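Local atomic coordinates of Ctr9 protein (Myceliophthora thermophila, PDB entry 6AF0), a protein that probably binds the RNA polymerase II complex, the portion described here being a long, mostly helical scaffold with tetratricopeptide repeats. Residues 249-253 / 268-273; 295-300 / 315-319. One frame throughout, in Å; residues are numbered along the deposited sequence.

Contact 1: 249-253 / 268-273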
ATOM      1  N   LYS A 249       9.332  23.933 -30.983  1.00 53.57           N
ATOM      2  CA  LYS A 249       9.953  25.177 -30.518  1.00 58.84           C
ATOM      3  C   LYS A 249      10.474  26.006 -31.690  1.00 56.86           C
ATOM      4  O   LYS A 249      10.222  27.220 -31.797  1.00 49.72           O
ATOM      5  CB  LYS A 249      11.102  24.832 -29.574  1.00 57.40           C
ATOM      6  CG  LYS A 249      11.862  26.006 -28.995  1.00 57.25           C
ATOM      7  CD  LYS A 249      13.235  25.536 -28.551  1.00 60.88           C
ATOM      8  CE  LYS A 249      13.912  26.583 -27.689  1.00 69.62           C
ATOM      9  NZ  LYS A 249      13.948  27.936 -28.318  1.00 69.05           N
ATOM     10  N   ILE A 250      11.198  25.326 -32.566  1.00 55.53           N
ATOM     11  CA  ILE A 250      11.726  25.961 -33.770  1.00 57.93           C
ATOM     12  C   ILE A 250      10.593  26.620 -34.547  1.00 51.28           C
ATOM     13  O   ILE A 250      10.646  27.787 -34.835  1.00 60.18           O
ATOM     14  CB  ILE A 250      12.440  24.962 -34.710  1.00 57.27           C
ATOM     15  CG1 ILE A 250      13.528  24.156 -33.995  1.00 54.39           C
ATOM     16  CG2 ILE A 250      13.031  25.692 -35.895  1.00 53.98           C
ATOM     17  CD1 ILE A 250      14.530  24.995 -33.245  1.00 61.61           C
ATOM     18  N   ALA A 251       9.561  25.859 -34.845  1.00 51.93           N
ATOM     19  CA  ALA A 251       8.385  26.346 -35.605  1.00 55.60           C
ATOM     20  C   ALA A 251       7.744  27.589 -34.990  1.00 55.97           C
ATOM     21  O   ALA A 251       7.568  28.608 -35.636  1.00 58.57           O
ATOM     22  CB  ALA A 251       7.330  25.237 -35.740  1.00 51.92           C
ATOM     23  N   TRP A 252       7.400  27.500 -33.721  1.00 54.79           N
ATOM     24  CA  TRP A 252       6.789  28.609 -33.048  1.00 50.38           C
ATOM     25  C   TRP A 252       7.715  29.814 -32.881  1.00 53.81           C
ATOM     26  O   TRP A 252       7.273  30.944 -32.785  1.00 63.51           O
ATOM     27  CB  TRP A 252       6.300  28.137 -31.713  1.00 53.20           C
ATOM     28  CG  TRP A 252       5.258  27.067 -31.811  1.00 52.93           C
ATOM     29  CD1 TRP A 252       4.381  26.854 -32.841  1.00 51.62           C
ATOM     30  CD2 TRP A 252       4.941  26.103 -30.814  1.00 53.06           C
ATOM     31  NE1 TRP A 252       3.549  25.809 -32.546  1.00 51.26           N
ATOM     32  CE2 TRP A 252       3.875  25.327 -31.307  1.00 53.65           C
ATOM     33  CE3 TRP A 252       5.461  25.812 -29.556  1.00 53.80           C
ATOM     34  CZ2 TRP A 252       3.339  24.275 -30.594  1.00 53.45           C
ATOM     35  CZ3 TRP A 252       4.913  24.768 -28.839  1.00 56.01           C
ATOM     36  CH2 TRP A 252       3.876  24.010 -29.360  1.00 56.24           C
ATOM     37  N   GLU A 253       9.008  29.598 -32.840  1.00 59.52           N
ATOM     38  CA  GLU A 253       9.903  30.742 -32.846  1.00 62.92           C
ATOM     39  C   GLU A 253       9.878  31.413 -34.223  1.00 62.05           C
ATOM     40  O   GLU A 253       9.962  32.647 -34.332  1.00 64.85           O
ATOM     41  CB  GLU A 253      11.323  30.325 -32.465  1.00 64.86           C
ATOM     42  CG  GLU A 253      11.535  30.251 -30.977  1.00 68.41           C
ATOM     43  CD  GLU A 253      12.873  29.669 -30.617  1.00 85.13           C
ATOM     44  OE1 GLU A 253      13.421  28.822 -31.371  1.00 92.18           O
ATOM     45  OE2 GLU A 253      13.362  30.053 -29.538  1.00 99.09           O
ATOM     46  N   LEU A 268       2.140  28.994 -26.942  1.00 50.34           N
ATOM     47  CA  LEU A 268       2.646  27.691 -27.283  1.00 50.25           C
ATOM     48  C   LEU A 268       4.126  27.563 -26.911  1.00 50.41           C
ATOM     49  O   LEU A 268       4.551  26.526 -26.415  1.00 55.49           O
ATOM     50  CB  LEU A 268       2.413  27.432 -28.768  1.00 51.96           C
ATOM     51  CG  LEU A 268       0.955  27.325 -29.188  1.00 50.61           C
ATOM     52  CD1 LEU A 268       0.809  27.188 -30.700  1.00 57.23           C
ATOM     53  CD2 LEU A 268       0.340  26.132 -28.499  1.00 47.26           C
ATOM     54  N   LEU A 269       4.886  28.637 -27.119  1.00 50.88           N
ATOM     55  CA  LEU A 269       6.297  28.685 -26.756  1.00 52.20           C
ATOM     56  C   LEU A 269       6.477  28.669 -25.252  1.00 54.98           C
ATOM     57  O   LEU A 269       7.284  27.894 -24.743  1.00 60.69           O
ATOM     58  CB  LEU A 269       6.959  29.920 -27.344  1.00 54.50           C
ATOM     59  CG  LEU A 269       8.482  29.923 -27.493  1.00 52.98           C
ATOM     60  CD1 LEU A 269       9.023  28.703 -28.211  1.00 52.62           C
ATOM     61  CD2 LEU A 269       8.822  31.166 -28.287  1.00 58.04           C
ATOM     62  N   GLY A 270       5.716  29.492 -24.535  1.00 56.75           N
ATOM     63  CA  GLY A 270       5.631  29.369 -23.070  1.00 60.41           C
ATOM     64  C   GLY A 270       5.291  27.951 -22.593  1.00 60.67           C
ATOM     65  O   GLY A 270       5.762  27.497 -21.550  1.00 64.59           O
ATOM     66  N   LEU A 271       4.486  27.228 -23.358  1.00 56.43           N
ATOM     67  CA  LEU A 271       4.141  25.876 -22.947  1.00 60.64           C
ATOM     68  C   LEU A 271       5.299  24.942 -23.189  1.00 57.91           C
ATOM     69  O   LEU A 271       5.454  23.923 -22.498  1.00 62.89           O
ATOM     70  CB  LEU A 271       2.873  25.370 -23.642  1.00 58.41           C
ATOM     71  CG  LEU A 271       1.615  26.164 -23.318  1.00 55.57           C
ATOM     72  CD1 LEU A 271       0.499  25.569 -24.141  1.00 58.37           C
ATOM     73  CD2 LEU A 271       1.264  26.173 -21.833  1.00 54.71           C
ATOM     74  N   TYR A 272       6.100  25.276 -24.193  1.00 58.66           N
ATOM     75  CA  TYR A 272       7.291  24.488 -24.501  1.00 57.08           C
ATOM     76  C   TYR A 272       8.257  24.601 -23.327  1.00 55.66           C
ATOM     77  O   TYR A 272       8.765  23.597 -22.805  1.00 53.99           O
ATOM     78  CB  TYR A 272       7.959  24.959 -25.787  1.00 52.73           C
ATOM     79  CG  TYR A 272       9.347  24.380 -25.909  1.00 55.95           C
ATOM     80  CD1 TYR A 272       9.545  23.137 -26.471  1.00 55.07           C
ATOM     81  CD2 TYR A 272      10.459  25.057 -25.427  1.00 54.15           C
ATOM     82  CE1 TYR A 272      10.803  22.596 -26.564  1.00 53.87           C
ATOM     83  CE2 TYR A 272      11.717  24.501 -25.507  1.00 52.64           C
ATOM     84  CZ  TYR A 272      11.869  23.264 -26.059  1.00 53.46           C
ATOM     85  OH  TYR A 272      13.107  22.695 -26.167  1.00 66.50           O
ATOM     86  N   TYR A 273       8.483  25.838 -22.913  1.00 56.36           N
ATOM     87  CA  TYR A 273       9.400  26.108 -21.828  1.00 60.62           C
ATOM     88  C   TYR A 273       8.865  25.551 -20.536  1.00 57.92           C
ATOM     89  O   TYR A 273       9.644  25.096 -19.735  1.00 62.41           O
ATOM     90  CB  TYR A 273       9.685  27.613 -21.694  1.00 61.63           C
ATOM     91  CG  TYR A 273      10.638  28.117 -22.735  1.00 64.75           C
ATOM     92  CD1 TYR A 273      11.987  27.793 -22.692  1.00 64.43           C
ATOM     93  CD2 TYR A 273      10.185  28.895 -23.777  1.00 68.07           C
ATOM     94  CE1 TYR A 273      12.850  28.250 -23.664  1.00 71.76           C
ATOM     95  CE2 TYR A 273      11.035  29.342 -24.755  1.00 70.90           C
ATOM     96  CZ  TYR A 273      12.366  29.023 -24.694  1.00 73.50           C
ATOM     97  OH  TYR A 273      13.212  29.490 -25.665  1.00 78.97           O
TER
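W252 lies against L268 and K249 against Y272 where two consecutive helices, 245-258 and 263-279, pack as an antiparallel helical hairpin, consistent with the TPR-type alpha-solenoid of this protein; the short segments run at 149° to each other. The apolar part of the contact centres on W252. L268 sets its CB over the middle of the six-membered ring of W252, 3.4 Å from the centroid, a CH-pi contact, while L268 CD1 reaches the pyrrole side at 3.6 Å from W252 NE1. A broad, flat indole suits this place because it offers one surface to a leucine and still brings NE1 to the carbonyl of I233, in a weak hydrogen bond. Were W252 replaced by an alanine, L268 would probably face a gap and I233 O would lose its weak NE1 bond. L268 also packs on an apolar side chain of another protein in the assembly. L269 adds a second apolar patch, its CD2 lying 3.9 Å from CG of E253.

K249 contributes an aliphatic chain and a charged end. With CG anti to the backbone N (chi1 180°), K249 has its CB over the centre of the Y272 ring, 3.8 Å from the centroid, and its chain then crosses the ring obliquely, CD near CE2 and CZ; the phenol OH of Y272 bonds to D246. The lysine's bent end forms a salt bridge with E253, one turn on in the same helix, and K249 NZ donates a hydrogen bond to Y273 OH at 3.2 Å.

Contact 2: 295-300 / 315-319; sequences MTEYTQ and TFAGY
M295 meets Y319 and T315 where helices 285-305 and 310-322 form the next antiparallel hairpin, again consistent with an alpha-solenoid, the segments at 153°. Flexible and unbranched, the methionine turns back at chi2 (-63°), which carries its sulfur alongside the base of the tyrosine: SD of M295 is 3.7 Å from Y319 CB. The same sulfur stands obliquely to the Y319 ring, 5.4 Å from its centroid, in a Met-aromatic contact, and the methyl CE of M295 goes on to T315, 4.2 Å from its CG2. The carbonyl O of M295 lies close to F316 CE1 and accepts from Q300 N in a wider, pi-type turn.

T299 divides its two branches. OG1 bonds back to the carbonyl of A294, beside that wider turn, and CG2 of T299, anti to the backbone N, is left to touch F316 CD1 at 3.7 Å. The phenylalanine is well placed as a wholly apolar filler: CD2 of Y319 lies over one face, offset toward the rim, and F320 meets it edge-to-face.

Around the pair, helix 263-279 receives M295 on L274, while helix 326-338 brings L332 against F316 on the other helix of the hairpin.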
ATOM      1  N   MET A 295       6.503  31.610 -18.395  1.00 77.18           N
ATOM      2  CA  MET A 295       5.352  32.324 -17.829  1.00 82.54           C
ATOM      3  C   MET A 295       5.340  33.830 -18.019  1.00 80.36           C
ATOM      4  O   MET A 295       4.325  34.406 -18.443  1.00 77.15           O
ATOM      5  CB  MET A 295       5.290  32.090 -16.317  1.00 78.97           C
ATOM      6  CG  MET A 295       4.950  30.670 -15.943  1.00 75.54           C
ATOM      7  SD  MET A 295       3.301  30.289 -16.549  1.00 71.59           S
ATOM      8  CE  MET A 295       3.293  28.550 -16.143  1.00 83.99           C
ATOM      9  N   THR A 296       6.437  34.482 -17.638  1.00 82.58           N
ATOM     10  CA  THR A 296       6.458  35.957 -17.660  1.00 91.41           C
ATOM     11  C   THR A 296       6.565  36.535 -19.056  1.00 90.79           C
ATOM     12  O   THR A 296       5.829  37.452 -19.420  1.00102.12           O
ATOM     13  CB  THR A 296       7.654  36.572 -16.948  1.00 88.83           C
ATOM     14  OG1 THR A 296       7.695  36.136 -15.594  1.00 86.74           O
ATOM     15  CG2 THR A 296       7.511  38.077 -16.989  1.00 92.84           C
ATOM     16  N   GLU A 297       7.541  36.035 -19.800  1.00 76.96           N
ATOM     17  CA  GLU A 297       7.791  36.510 -21.125  1.00 72.73           C
ATOM     18  C   GLU A 297       6.624  36.141 -21.995  1.00 75.44           C
ATOM     19  O   GLU A 297       5.870  37.012 -22.443  1.00 85.59           O
ATOM     20  CB  GLU A 297       9.047  35.874 -21.686  1.00 72.38           C
ATOM     21  CG  GLU A 297       9.642  36.612 -22.866  1.00 79.19           C
ATOM     22  CD  GLU A 297      11.022  36.091 -23.234  1.00 84.68           C
ATOM     23  OE1 GLU A 297      11.712  35.561 -22.338  1.00 87.47           O
ATOM     24  OE2 GLU A 297      11.438  36.217 -24.408  1.00 94.38           O
ATOM     25  N   TYR A 298       6.452  34.843 -22.200  1.00 64.86           N
ATOM     26  CA  TYR A 298       5.641  34.395 -23.303  1.00 63.55           C
ATOM     27  C   TYR A 298       4.163  34.390 -23.014  1.00 61.17           C
ATOM     28  O   TYR A 298       3.354  34.536 -23.911  1.00 67.43           O
ATOM     29  CB  TYR A 298       6.111  33.027 -23.754  1.00 66.14           C
ATOM     30  CG  TYR A 298       7.411  33.113 -24.472  1.00 64.38           C
ATOM     31  CD1 TYR A 298       7.576  34.016 -25.505  1.00 59.58           C
ATOM     32  CD2 TYR A 298       8.481  32.301 -24.130  1.00 66.92           C
ATOM     33  CE1 TYR A 298       8.762  34.125 -26.181  1.00 56.74           C
ATOM     34  CE2 TYR A 298       9.676  32.388 -24.822  1.00 62.05           C
ATOM     35  CZ  TYR A 298       9.813  33.313 -25.836  1.00 60.22           C
ATOM     36  OH  TYR A 298      11.016  33.405 -26.501  1.00 64.22           O
ATOM     37  N   THR A 299       3.804  34.240 -21.761  1.00 57.99           N
ATOM     38  CA  THR A 299       2.420  34.105 -21.438  1.00 59.80           C
ATOM     39  C   THR A 299       1.867  35.459 -21.119  1.00 63.90           C
ATOM     40  O   THR A 299       0.737  35.774 -21.473  1.00 65.17           O
ATOM     41  CB  THR A 299       2.214  33.152 -20.254  1.00 63.80           C
ATOM     42  OG1 THR A 299       2.975  31.936 -20.448  1.00 54.15           O
ATOM     43  CG2 THR A 299       0.744  32.836 -20.100  1.00 63.46           C
ATOM     44  N   GLN A 300       2.659  36.264 -20.426  1.00 71.14           N
ATOM     45  CA  GLN A 300       2.260  37.632 -20.193  1.00 77.93           C
ATOM     46  C   GLN A 300       2.138  38.352 -21.532  1.00 74.15           C
ATOM     47  O   GLN A 300       1.150  39.042 -21.763  1.00 72.38           O
ATOM     48  CB  GLN A 300       3.248  38.334 -19.262  1.00 79.95           C
ATOM     49  CG  GLN A 300       2.889  39.782 -18.994  1.00 85.75           C
ATOM     50  CD  GLN A 300       3.032  40.137 -17.545  1.00 79.67           C
ATOM     51  OE1 GLN A 300       4.103  39.971 -16.965  1.00 76.96           O
ATOM     52  NE2 GLN A 300       1.952  40.626 -16.947  1.00 79.91           N
ATOM     53  N   THR A 315      -3.254  29.099 -18.334  1.00 63.31           N
ATOM     54  CA  THR A 315      -1.820  28.994 -18.069  1.00 58.61           C
ATOM     55  C   THR A 315      -1.361  30.024 -17.053  1.00 54.94           C
ATOM     56  O   THR A 315      -0.615  29.692 -16.140  1.00 55.04           O
ATOM     57  CB  THR A 315      -1.008  29.124 -19.373  1.00 57.13           C
ATOM     58  OG1 THR A 315      -1.606  28.309 -20.380  1.00 55.83           O
ATOM     59  CG2 THR A 315       0.421  28.647 -19.195  1.00 58.74           C
ATOM     60  N   PHE A 316      -1.828  31.256 -17.206  1.00 58.12           N
ATOM     61  CA  PHE A 316      -1.424  32.337 -16.300  1.00 69.53           C
ATOM     62  C   PHE A 316      -2.116  32.213 -14.943  1.00 73.53           C
ATOM     63  O   PHE A 316      -1.577  32.629 -13.917  1.00 84.26           O
ATOM     64  CB  PHE A 316      -1.616  33.737 -16.927  1.00 69.80           C
ATOM     65  CG  PHE A 316      -0.473  34.700 -16.623  1.00 80.23           C
ATOM     66  CD1 PHE A 316       0.860  34.284 -16.725  1.00 86.98           C
ATOM     67  CD2 PHE A 316      -0.717  36.009 -16.233  1.00 75.98           C
ATOM     68  CE1 PHE A 316       1.906  35.148 -16.427  1.00 87.51           C
ATOM     69  CE2 PHE A 316       0.327  36.869 -15.941  1.00 75.00           C
ATOM     70  CZ  PHE A 316       1.634  36.439 -16.033  1.00 79.05           C
ATOM     71  N   ALA A 317      -3.287  31.598 -14.937  1.00 73.24           N
ATOM     72  CA  ALA A 317      -3.952  31.251 -13.703  1.00 70.22           C
ATOM     73  C   ALA A 317      -3.120  30.219 -12.918  1.00 67.27           C
ATOM     74  O   ALA A 317      -2.965  30.309 -11.711  1.00 71.26           O
ATOM     75  CB  ALA A 317      -5.335  30.715 -14.006  1.00 73.68           C
ATOM     76  N   GLY A 318      -2.562  29.245 -13.613  1.00 64.38           N
ATOM     77  CA  GLY A 318      -1.666  28.297 -12.968  1.00 63.41           C
ATOM     78  C   GLY A 318      -0.443  29.009 -12.408  1.00 67.79           C
ATOM     79  O   GLY A 318       0.077  28.648 -11.363  1.00 72.38           O
ATOM     80  N   TYR A 319       0.042  30.013 -13.118  1.00 68.34           N
ATOM     81  CA  TYR A 319       1.212  30.735 -12.662  1.00 72.44           C
ATOM     82  C   TYR A 319       0.929  31.354 -11.320  1.00 75.09           C
ATOM     83  O   TYR A 319       1.682  31.128 -10.363  1.00 70.89           O
ATOM     84  CB  TYR A 319       1.586  31.825 -13.656  1.00 76.04           C
ATOM     85  CG  TYR A 319       2.470  32.943 -13.115  1.00 74.27           C
ATOM     86  CD1 TYR A 319       3.805  32.705 -12.759  1.00 69.42           C
ATOM     87  CD2 TYR A 319       1.977  34.240 -12.999  1.00 68.92           C
ATOM     88  CE1 TYR A 319       4.609  33.727 -12.290  1.00 66.27           C
ATOM     89  CE2 TYR A 319       2.774  35.265 -12.534  1.00 70.06           C
ATOM     90  CZ  TYR A 319       4.093  35.016 -12.188  1.00 69.58           C
ATOM     91  OH  TYR A 319       4.878  36.076 -11.730  1.00 69.37           O
TER

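Following the chain from the N terminus, helix 245-258 turns back into helix 263-279, and contact 1 closes that first connection. Only after it is complete does helix 285-305 lead into helix 310-322, where contact 2 closes the second; the two loops are in series, neither nested nor crossed. Helices 263-279 and 285-305 follow each other and join the contacts, whose centres lie about 13 Å apart. Y298, on the 295-300 segment, packs against L269, G270 and Y273, and L271, skipping helix 285-305, touches T315 of helix 310-322, the next helix but one. Four successive helices are thereby tied into one layered stretch of the solenoid, each hairpin resting on its neighbour.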